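Side-chain contacts in ribulose bisphosphate carboxylase (Hyperthermus butylicus DSM 5456, PDB 6HUN), which probably adds carbon dioxide and water to ribulose 1,5-bisphosphate to give two molecules of 3-phosphoglycerate, as part of an archaeal AMP degradation pathway: residues L27-E32 against R61-S66; V202-N207 against E217-E222. All coordinates share one frame; numbering follows the deposited sequence.

Interaction 1. Residues L27-E32 against R61-S66; sequences LEFVDE and RIAAES
Phe29 lays one face of its ring on Ala64. The methyl carbon Ala64 CB stands 3.6 Å from the centroid of the Phe29 ring, only 9° off the ring normal. This is a CH-pi contact over the centre of the face. Ala64 CA lies over the same face, 3.7 Å from Phe29 CE2, so the ring rests on both the methyl group and the helix backbone. Ala63 meets the root of the side chain instead. Its CB comes within 3.8 Å of Phe29 CB. The first torsion of Phe29 (chi1 -67°) sets CG anti to the carbonyl carbon, which carries the ring past Ala63 to Ala64. With chi2 at 80° the ring turns its flat side to the helix.

Beyond the contact, Ser66 OG bonds both Ile62 O and Tyr105 OH.

Lys85 makes a cation-pi contact with the Phe29 ring, and backbone bonds to Ala88 tie Phe29 and Asp31 to strand 87-93. The contact packs the 3-10 turn at 27-29, in the loop before strand 41-49, against helix 55-65 in the N-terminal domain. Replacing Phe29 by an alanine is likely to open a gap over Ala64 and to deprive Lys85 of its aromatic partner. No hydrogen bond crosses between the two segments. The join is apolar and buried, and it rests on the close fit of a flat ring over one alanine, with a second alanine against its CB.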
loop_
_atom_site.group_PDB
_atom_site.type_symbol
_atom_site.label_atom_id
_atom_site.label_comp_id
_atom_site.label_asym_id
_atom_site.label_seq_id
_atom_site.Cartn_x
_atom_site.Cartn_y
_atom_site.Cartn_z
ATOM N N LEU A 27 4.342 -3.814 30.545
ATOM C CA LEU A 27 3.427 -4.688 31.282
ATOM C C LEU A 27 2.077 -4.014 31.486
ATOM O O LEU A 27 1.054 -4.689 31.609
ATOM C CB LEU A 27 4.029 -5.099 32.655
ATOM C CG LEU A 27 3.976 -4.274 33.971
ATOM C CD1 LEU A 27 2.737 -4.568 34.878
ATOM C CD2 LEU A 27 5.229 -4.435 34.871
ATOM N N GLU A 28 2.066 -2.687 31.515
ATOM C CA GLU A 28 0.854 -1.898 31.704
ATOM C C GLU A 28 -0.165 -2.084 30.574
ATOM O O GLU A 28 -1.340 -1.716 30.739
ATOM C CB GLU A 28 1.293 -0.433 31.865
ATOM C CG GLU A 28 0.389 0.631 31.267
ATOM C CD GLU A 28 0.650 2.033 31.808
ATOM O OE1 GLU A 28 1.678 2.229 32.514
ATOM O OE2 GLU A 28 -0.194 2.931 31.538
ATOM N N PHE A 29 0.233 -2.687 29.454
ATOM C CA PHE A 29 -0.672 -2.864 28.320
ATOM C C PHE A 29 -1.161 -4.292 28.162
ATOM O O PHE A 29 -1.843 -4.589 27.180
ATOM C CB PHE A 29 0.007 -2.402 27.017
ATOM C CG PHE A 29 0.270 -0.917 26.977
ATOM C CD1 PHE A 29 1.361 -0.374 27.639
ATOM C CD2 PHE A 29 -0.599 -0.065 26.308
ATOM C CE1 PHE A 29 1.605 0.991 27.641
ATOM C CE2 PHE A 29 -0.361 1.298 26.293
ATOM C CZ PHE A 29 0.756 1.834 26.974
ATOM N N VAL A 30 -0.810 -5.177 29.091
ATOM C CA VAL A 30 -1.161 -6.591 29.071
ATOM C C VAL A 30 -2.065 -6.850 30.262
ATOM O O VAL A 30 -1.847 -6.270 31.327
ATOM C CB VAL A 30 0.097 -7.474 29.142
ATOM C CG1 VAL A 30 -0.258 -8.924 28.966
ATOM C CG2 VAL A 30 1.098 -7.053 28.070
ATOM N N ASP A 31 -3.078 -7.710 30.084
ATOM C CA ASP A 31 -4.050 -8.009 31.144
ATOM C C ASP A 31 -4.884 -9.221 30.787
ATOM O O ASP A 31 -5.958 -9.078 30.205
ATOM C CB ASP A 31 -4.967 -6.817 31.368
ATOM C CG ASP A 31 -5.923 -7.011 32.550
ATOM O OD1 ASP A 31 -6.069 -8.152 33.046
ATOM O OD2 ASP A 31 -6.513 -5.995 32.977
ATOM N N GLU A 32 -4.408 -10.412 31.113
ATOM C CA GLU A 32 -5.107 -11.608 30.658
ATOM C C GLU A 32 -6.415 -11.863 31.393
ATOM O O GLU A 32 -7.086 -12.869 31.115
ATOM C CB GLU A 32 -4.198 -12.816 30.797
ATOM C CG GLU A 32 -2.925 -12.720 29.997
ATOM C CD GLU A 32 -2.070 -13.919 30.264
ATOM O OE1 GLU A 32 -1.010 -13.765 30.914
ATOM O OE2 GLU A 32 -2.507 -15.035 29.885
ATOM N N ARG A 61 4.365 -4.119 23.834
ATOM C CA ARG A 61 4.931 -3.153 22.907
ATOM C C ARG A 61 4.036 -2.962 21.711
ATOM O O ARG A 61 3.863 -1.834 21.259
ATOM C CB ARG A 61 6.321 -3.578 22.454
ATOM C CG ARG A 61 7.411 -3.316 23.509
ATOM C CD ARG A 61 8.645 -4.085 23.146
ATOM N NE ARG A 61 9.611 -4.036 24.232
ATOM C CZ ARG A 61 10.646 -3.207 24.236
ATOM N NH1 ARG A 61 10.819 -2.390 23.206
ATOM N NH2 ARG A 61 11.486 -3.185 25.276
ATOM N N ILE A 62 3.467 -4.059 21.176
ATOM C CA ILE A 62 2.511 -3.942 20.073
ATOM C C ILE A 62 1.301 -3.115 20.506
ATOM O O ILE A 62 0.882 -2.191 19.804
ATOM C CB ILE A 62 2.084 -5.331 19.570
ATOM C CG1 ILE A 62 3.254 -6.071 18.873
ATOM C CG2 ILE A 62 0.867 -5.215 18.592
ATOM C CD1 ILE A 62 2.910 -7.563 18.692
ATOM N N ALA A 63 0.731 -3.425 21.675
ATOM C CA ALA A 63 -0.454 -2.695 22.122
ATOM C C ALA A 63 -0.162 -1.203 22.311
ATOM O O ALA A 63 -0.983 -0.360 21.941
ATOM C CB ALA A 63 -1.006 -3.311 23.430
ATOM N N ALA A 64 0.990 -0.864 22.892
ATOM C CA ALA A 64 1.350 0.541 23.111
ATOM C C ALA A 64 1.609 1.254 21.796
ATOM O O ALA A 64 1.124 2.367 21.564
ATOM C CB ALA A 64 2.591 0.638 24.004
ATOM N N GLU A 65 2.395 0.637 20.928
ATOM C CA GLU A 65 2.759 1.310 19.686
ATOM C C GLU A 65 1.546 1.513 18.785
ATOM O O GLU A 65 1.491 2.507 18.049
ATOM C CB GLU A 65 3.855 0.519 18.974
ATOM C CG GLU A 65 4.228 1.011 17.534
ATOM C CD GLU A 65 4.871 2.390 17.498
ATOM O OE1 GLU A 65 4.628 3.142 16.532
ATOM O OE2 GLU A 65 5.618 2.731 18.438
ATOM N N SER A 66 0.578 0.588 18.785
ATOM C CA SER A 66 -0.586 0.735 17.936
ATOM C C SER A 66 -1.703 1.532 18.606
ATOM O O SER A 66 -2.795 1.618 18.053
ATOM C CB SER A 66 -1.100 -0.649 17.471
ATOM O OG SER A 66 -1.414 -1.456 18.600
#

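Interaction 2. Residues V202-N207 against E217-E222; sequences VKDDEN and EARLKE
In the eight-stranded TIM barrel of the catalytic domain, a buried salt bridge joins the loop just after strand 201-203 to helix 216-234, within a beta-alpha-beta unit completed by strand 239-243. Asp204 of the loop meets Arg219 of the helix. Arg219 NH2 donates to Asp204 OD2 at 3.1 Å, with an N-H...O angle of 152°. This one hydrogen bond carries the bridge. The two side chains come from opposite directions. OD2 lies near the edge of the guanidinium group, while NH2 approaches from above the carboxylate plane, 45° out of it. The two planes are 61° apart. The extended start of Arg219 carries it off the helix toward the loop, and the bend at chi3 turns the guanidinium edge to Asp204.

Both charged groups have further partners. Asp204 OD1 bonds the Tyr187 hydroxyl, and OD2 bonds Asn243 N. Arg219 NH2 also bonds Ala209 O. The Tyr240 hydroxyl touches both partners, bonding Asp204 OD1 and Arg219 NE.

Lys203 and Asp205 lie either side of Asp204 in sequence, and Glu206 follows. All three are predicted to bind magnesium, Lys203 through a carbamate not present in this structure. Backbone bonds join Val202 and Asp204 to Leu241 on strand 239-243, and Lys203 to Thr174 on strand 171-174. Leu220 packs the helix against Tyr240 and against helix 248-260.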
loop_
_atom_site.group_PDB
_atom_site.type_symbol
_atom_site.label_atom_id
_atom_site.label_comp_id
_atom_site.label_asym_id
_atom_site.label_seq_id
_atom_site.Cartn_x
_atom_site.Cartn_y
_atom_site.Cartn_z
ATOM N N VAL A 202 -16.165 -7.431 -20.110
ATOM C CA VAL A 202 -14.801 -7.382 -20.611
ATOM C C VAL A 202 -13.989 -6.594 -19.585
ATOM O O VAL A 202 -14.488 -5.643 -18.987
ATOM C CB VAL A 202 -14.739 -6.771 -22.030
ATOM C CG1 VAL A 202 -15.538 -5.518 -22.093
ATOM C CG2 VAL A 202 -13.287 -6.522 -22.459
ATOM N N LYS A 203 -12.797 -7.057 -19.299
ATOM C CA LYS A 203 -12.045 -6.518 -18.162
ATOM C C LYS A 203 -10.684 -6.052 -18.611
ATOM O O LYS A 203 -9.938 -6.807 -19.237
ATOM C CB LYS A 203 -11.902 -7.582 -17.077
ATOM C CG LYS A 203 -11.227 -7.193 -15.745
ATOM C CD LYS A 203 -11.189 -8.513 -14.939
ATOM C CE LYS A 203 -10.575 -8.347 -13.571
ATOM N NZ LYS A 203 -9.261 -9.065 -13.382
ATOM N N ASP A 204 -10.318 -4.830 -18.215
ATOM C CA ASP A 204 -8.971 -4.376 -18.463
ATOM C C ASP A 204 -8.013 -5.156 -17.587
ATOM O O ASP A 204 -8.356 -5.557 -16.471
ATOM C CB ASP A 204 -8.832 -2.890 -18.079
ATOM C CG ASP A 204 -9.310 -1.949 -19.135
ATOM O OD1 ASP A 204 -9.644 -2.363 -20.316
ATOM O OD2 ASP A 204 -9.373 -0.756 -18.754
ATOM N N ASP A 205 -6.774 -5.291 -18.024
ATOM C CA ASP A 205 -5.853 -5.877 -17.061
ATOM C C ASP A 205 -5.368 -4.806 -16.079
ATOM O O ASP A 205 -5.589 -3.607 -16.271
ATOM C CB ASP A 205 -4.694 -6.564 -17.773
ATOM C CG ASP A 205 -4.214 -7.817 -17.030
ATOM O OD1 ASP A 205 -5.051 -8.637 -16.585
ATOM O OD2 ASP A 205 -2.994 -7.980 -16.872
ATOM N N GLU A 206 -4.720 -5.261 -14.980
ATOM C CA GLU A 206 -4.377 -4.376 -13.866
ATOM C C GLU A 206 -3.413 -3.266 -14.253
ATOM O O GLU A 206 -3.390 -2.216 -13.587
ATOM C CB GLU A 206 -3.795 -5.204 -12.704
ATOM C CG GLU A 206 -2.380 -5.700 -12.933
ATOM C CD GLU A 206 -2.290 -6.851 -13.907
ATOM O OE1 GLU A 206 -1.167 -7.086 -14.423
ATOM O OE2 GLU A 206 -3.334 -7.515 -14.165
ATOM N N ASN A 207 -2.633 -3.431 -15.294
ATOM C CA ASN A 207 -1.656 -2.393 -15.599
ATOM C C ASN A 207 -2.090 -1.567 -16.788
ATOM O O ASN A 207 -1.319 -0.761 -17.306
ATOM C CB ASN A 207 -0.232 -2.982 -15.763
ATOM C CG ASN A 207 -0.088 -3.884 -16.947
ATOM O OD1 ASN A 207 -1.070 -4.263 -17.553
ATOM N ND2 ASN A 207 1.152 -4.207 -17.317
ATOM N N GLU A 217 -9.698 7.496 -22.910
ATOM C CA GLU A 217 -10.937 7.932 -23.547
ATOM C C GLU A 217 -11.130 7.252 -24.893
ATOM O O GLU A 217 -12.232 6.790 -25.214
ATOM C CB GLU A 217 -10.960 9.455 -23.694
ATOM C CG GLU A 217 -12.079 9.903 -24.654
ATOM C CD GLU A 217 -12.810 11.173 -24.246
ATOM O OE1 GLU A 217 -12.228 11.993 -23.502
ATOM O OE2 GLU A 217 -13.960 11.368 -24.714
ATOM N N ALA A 218 -10.076 7.194 -25.707
ATOM C CA ALA A 218 -10.217 6.585 -27.021
ATOM C C ALA A 218 -10.484 5.088 -26.896
ATOM O O ALA A 218 -11.245 4.534 -27.683
ATOM C CB ALA A 218 -8.974 6.873 -27.870
ATOM N N ARG A 219 -9.905 4.438 -25.894
ATOM C CA ARG A 219 -10.165 3.016 -25.634
ATOM C C ARG A 219 -11.606 2.775 -25.174
ATOM O O ARG A 219 -12.311 1.895 -25.718
ATOM C CB ARG A 219 -9.180 2.508 -24.573
ATOM C CG ARG A 219 -9.495 1.132 -24.065
ATOM C CD ARG A 219 -8.298 0.603 -23.272
ATOM N NE ARG A 219 -8.413 0.787 -21.834
ATOM C CZ ARG A 219 -7.643 1.607 -21.131
ATOM N NH1 ARG A 219 -6.720 2.336 -21.753
ATOM N NH2 ARG A 219 -7.809 1.697 -19.822
ATOM N N LEU A 220 -12.083 3.605 -24.244
ATOM C CA LEU A 220 -13.448 3.508 -23.729
ATOM C C LEU A 220 -14.495 3.696 -24.835
ATOM O O LEU A 220 -15.477 2.956 -24.894
ATOM C CB LEU A 220 -13.642 4.554 -22.631
ATOM C CG LEU A 220 -15.019 4.716 -22.002
ATOM C CD1 LEU A 220 -15.398 3.373 -21.392
ATOM C CD2 LEU A 220 -15.085 5.902 -20.986
ATOM N N LYS A 221 -14.323 4.695 -25.694
ATOM C CA LYS A 221 -15.235 4.841 -26.835
ATOM C C LYS A 221 -15.306 3.561 -27.668
ATOM O O LYS A 221 -16.395 3.112 -28.055
ATOM C CB LYS A 221 -14.774 5.992 -27.720
ATOM C CG LYS A 221 -14.690 7.352 -27.038
ATOM C CD LYS A 221 -14.213 8.443 -28.011
ATOM C CE LYS A 221 -15.299 8.824 -29.018
ATOM N NZ LYS A 221 -15.497 7.820 -30.118
ATOM N N GLU A 222 -14.150 2.989 -28.015
ATOM C CA GLU A 222 -14.145 1.802 -28.863
ATOM C C GLU A 222 -14.783 0.597 -28.177
ATOM O O GLU A 222 -15.414 -0.234 -28.848
ATOM C CB GLU A 222 -12.728 1.459 -29.304
ATOM C CG GLU A 222 -12.129 2.409 -30.302
ATOM C CD GLU A 222 -12.939 2.461 -31.563
ATOM O OE1 GLU A 222 -13.114 1.391 -32.215
ATOM O OE2 GLU A 222 -13.425 3.569 -31.890
#

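Interactions 1 and 2 are both buried, but they lie in different domains on opposite sides of the chain's centre. Their centres are 49 Å apart and they share no element. Interaction 1 joins a 3-10 turn and a helix through apolar surfaces. Interaction 2 joins the loop just after a strand to a helix through charge, beside the predicted metal site. The first buries about 150 Å², the second 74 Å². Both reach the second subunit. Glu65 pairs with Lys179 of the second subunit, and Lys179 also pairs within its own chain with Glu206 and, in one conformer, Asp205. Asn207 O bonds Asn117, and Asn207 ND2 bonds Ser67 O and Ser121 OG, all of the second subunit.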